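Local coordinates for putative yopH targeting protein (Yersinia pestis, PDB 4GF3) that probably acts as a type III secretion chaperone that binds the virulence effector YopH and keeps it ready for export, at residues 77-82 and 113-118. Numbering follows the deposited sequence.
Sequences GVIRCA and VDKAVT
In the alpha-beta fold of this CesT-family chaperone, the segment around strand 80-83, an outermost strand, within this chain, of the antiparallel sheet, meets the last turns of helix 102-118 through I79, C81 and K115. The CA atoms of I79 and K115 are 8.3 Å apart, and side chains bridge the gap. K115 is the shared partner in both contacts, through its aliphatic carbons. Its CG lies anti to the backbone N (chi1 -167°) and the chain bends once at chi2 (55°); beyond the bend it is extended, passing C81 SG with CE at 3.9 Å while NZ carries on away from the strand. Nearer the helix, K115 CG faces the branch methyl CG2 of I79 at a looser 4.4 Å. I79 also packs on S111 and L112, one turn earlier in the same helix, and I66 of helix 60-68 and L91 of strand 88-96 touch both C81 and K115. Within the helix, T118 OG1 donates to K115 O over 2.9 Å, the donor tilted 18° from the carbonyl plane. Only 98 Å² is buried, and the contacts are carbon to carbon and sulfur to carbon, which implies weak van der Waals adhesion in which K115 takes part through its methylenes, its ammonium group lying beyond the sulfur.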
loop_
_atom_site.group_PDB
_atom_site.type_symbol
_atom_site.label_atom_id
_atom_site.label_comp_id
_atom_site.label_asym_id
_atom_site.label_seq_id
_atom_site.Cartn_x
_atom_site.Cartn_y
_atom_site.Cartn_z
ATOM N N GLY A 77 -1.820 -2.725 10.561
ATOM C CA GLY A 77 -2.298 -2.686 9.167
ATOM C C GLY A 77 -3.633 -1.945 8.910
ATOM O O GLY A 77 -4.393 -2.315 8.022
ATOM N N VAL A 78 -3.906 -0.903 9.685
ATOM C CA VAL A 78 -5.121 -0.107 9.627
ATOM C C VAL A 78 -4.956 0.845 8.432
ATOM O O VAL A 78 -3.871 1.378 8.164
ATOM C CB VAL A 78 -5.328 0.711 10.899
ATOM C CG1 VAL A 78 -6.530 1.661 10.731
ATOM C CG2 VAL A 78 -5.530 -0.252 12.062
ATOM N N ILE A 79 -6.004 0.931 7.642
ATOM C CA ILE A 79 -5.947 1.793 6.472
ATOM C C ILE A 79 -6.376 3.210 6.856
ATOM O O ILE A 79 -7.495 3.407 7.370
ATOM C CB ILE A 79 -6.907 1.309 5.366
ATOM C CG1 ILE A 79 -6.613 -0.133 4.904
ATOM C CG2 ILE A 79 -6.849 2.265 4.193
ATOM C CD1 ILE A 79 -5.148 -0.425 4.606
ATOM N N ARG A 80 -5.518 4.182 6.614
ATOM C CA ARG A 80 -5.805 5.558 6.875
ATOM C C ARG A 80 -5.929 6.304 5.546
ATOM O O ARG A 80 -5.366 5.875 4.518
ATOM C CB ARG A 80 -4.696 6.188 7.687
ATOM C CG ARG A 80 -4.354 5.396 8.966
ATOM C CD ARG A 80 -5.520 5.396 9.943
ATOM N NE ARG A 80 -5.148 4.911 11.272
ATOM C CZ ARG A 80 -6.032 4.751 12.238
ATOM N NH1 ARG A 80 -7.351 4.991 12.000
ATOM N NH2 ARG A 80 -5.644 4.322 13.438
ATOM N N CYS A 81 -6.516 7.498 5.615
ATOM C CA CYS A 81 -6.864 8.245 4.374
ATOM C C CYS A 81 -6.485 9.677 4.531
ATOM O O CYS A 81 -6.877 10.303 5.495
ATOM C CB CYS A 81 -8.339 8.140 4.033
ATOM S SG CYS A 81 -9.086 6.472 4.112
ATOM N N ALA A 82 -5.685 10.172 3.601
ATOM C CA ALA A 82 -5.330 11.574 3.470
ATOM C C ALA A 82 -5.953 12.127 2.179
ATOM O O ALA A 82 -6.362 11.380 1.294
ATOM C CB ALA A 82 -3.819 11.750 3.375
ATOM N N VAL A 113 -6.960 -1.601 -1.922
ATOM C CA VAL A 113 -7.710 -1.705 -3.171
ATOM C C VAL A 113 -9.202 -1.654 -2.905
ATOM O O VAL A 113 -9.949 -0.960 -3.601
ATOM C CB VAL A 113 -7.287 -2.983 -3.967
ATOM C CG1 VAL A 113 -8.269 -3.277 -5.088
ATOM C CG2 VAL A 113 -5.863 -2.773 -4.500
ATOM N N ASP A 114 -9.658 -2.371 -1.891
ATOM C CA ASP A 114 -11.096 -2.362 -1.578
ATOM C C ASP A 114 -11.613 -0.966 -1.160
ATOM O O ASP A 114 -12.730 -0.578 -1.499
ATOM C CB ASP A 114 -11.409 -3.376 -0.453
ATOM C CG ASP A 114 -11.479 -4.848 -0.938
ATOM O OD1 ASP A 114 -11.772 -5.133 -2.113
ATOM O OD2 ASP A 114 -11.278 -5.736 -0.086
ATOM N N LYS A 115 -10.805 -0.236 -0.416
ATOM C CA LYS A 115 -11.138 1.130 0.052
ATOM C C LYS A 115 -11.245 2.058 -1.129
ATOM O O LYS A 115 -12.227 2.800 -1.222
ATOM C CB LYS A 115 -10.114 1.658 1.047
ATOM C CG LYS A 115 -10.508 2.927 1.846
ATOM C CD LYS A 115 -11.815 2.829 2.624
ATOM C CE LYS A 115 -12.070 4.054 3.482
ATOM N NZ LYS A 115 -13.279 3.944 4.354
ATOM N N ALA A 116 -10.293 1.936 -2.054
ATOM C CA ALA A 116 -10.306 2.697 -3.274
ATOM C C ALA A 116 -11.596 2.497 -4.094
ATOM O O ALA A 116 -12.255 3.449 -4.493
ATOM C CB ALA A 116 -9.071 2.363 -4.054
ATOM N N VAL A 117 -11.976 1.238 -4.277
ATOM C CA VAL A 117 -13.249 0.886 -4.863
ATOM C C VAL A 117 -14.429 1.472 -4.044
ATOM O O VAL A 117 -15.218 2.222 -4.600
ATOM C CB VAL A 117 -13.360 -0.652 -5.038
ATOM C CG1 VAL A 117 -14.761 -1.027 -5.464
ATOM C CG2 VAL A 117 -12.298 -1.152 -6.019
ATOM N N THR A 118 -14.526 1.179 -2.749
ATOM C CA THR A 118 -15.591 1.730 -1.916
ATOM C C THR A 118 -15.703 3.268 -1.976
ATOM O O THR A 118 -16.802 3.797 -1.965
ATOM C CB THR A 118 -15.551 1.302 -0.409
ATOM O OG1 THR A 118 -14.531 2.007 0.299
ATOM C CG2 THR A 118 -15.398 -0.209 -0.241
#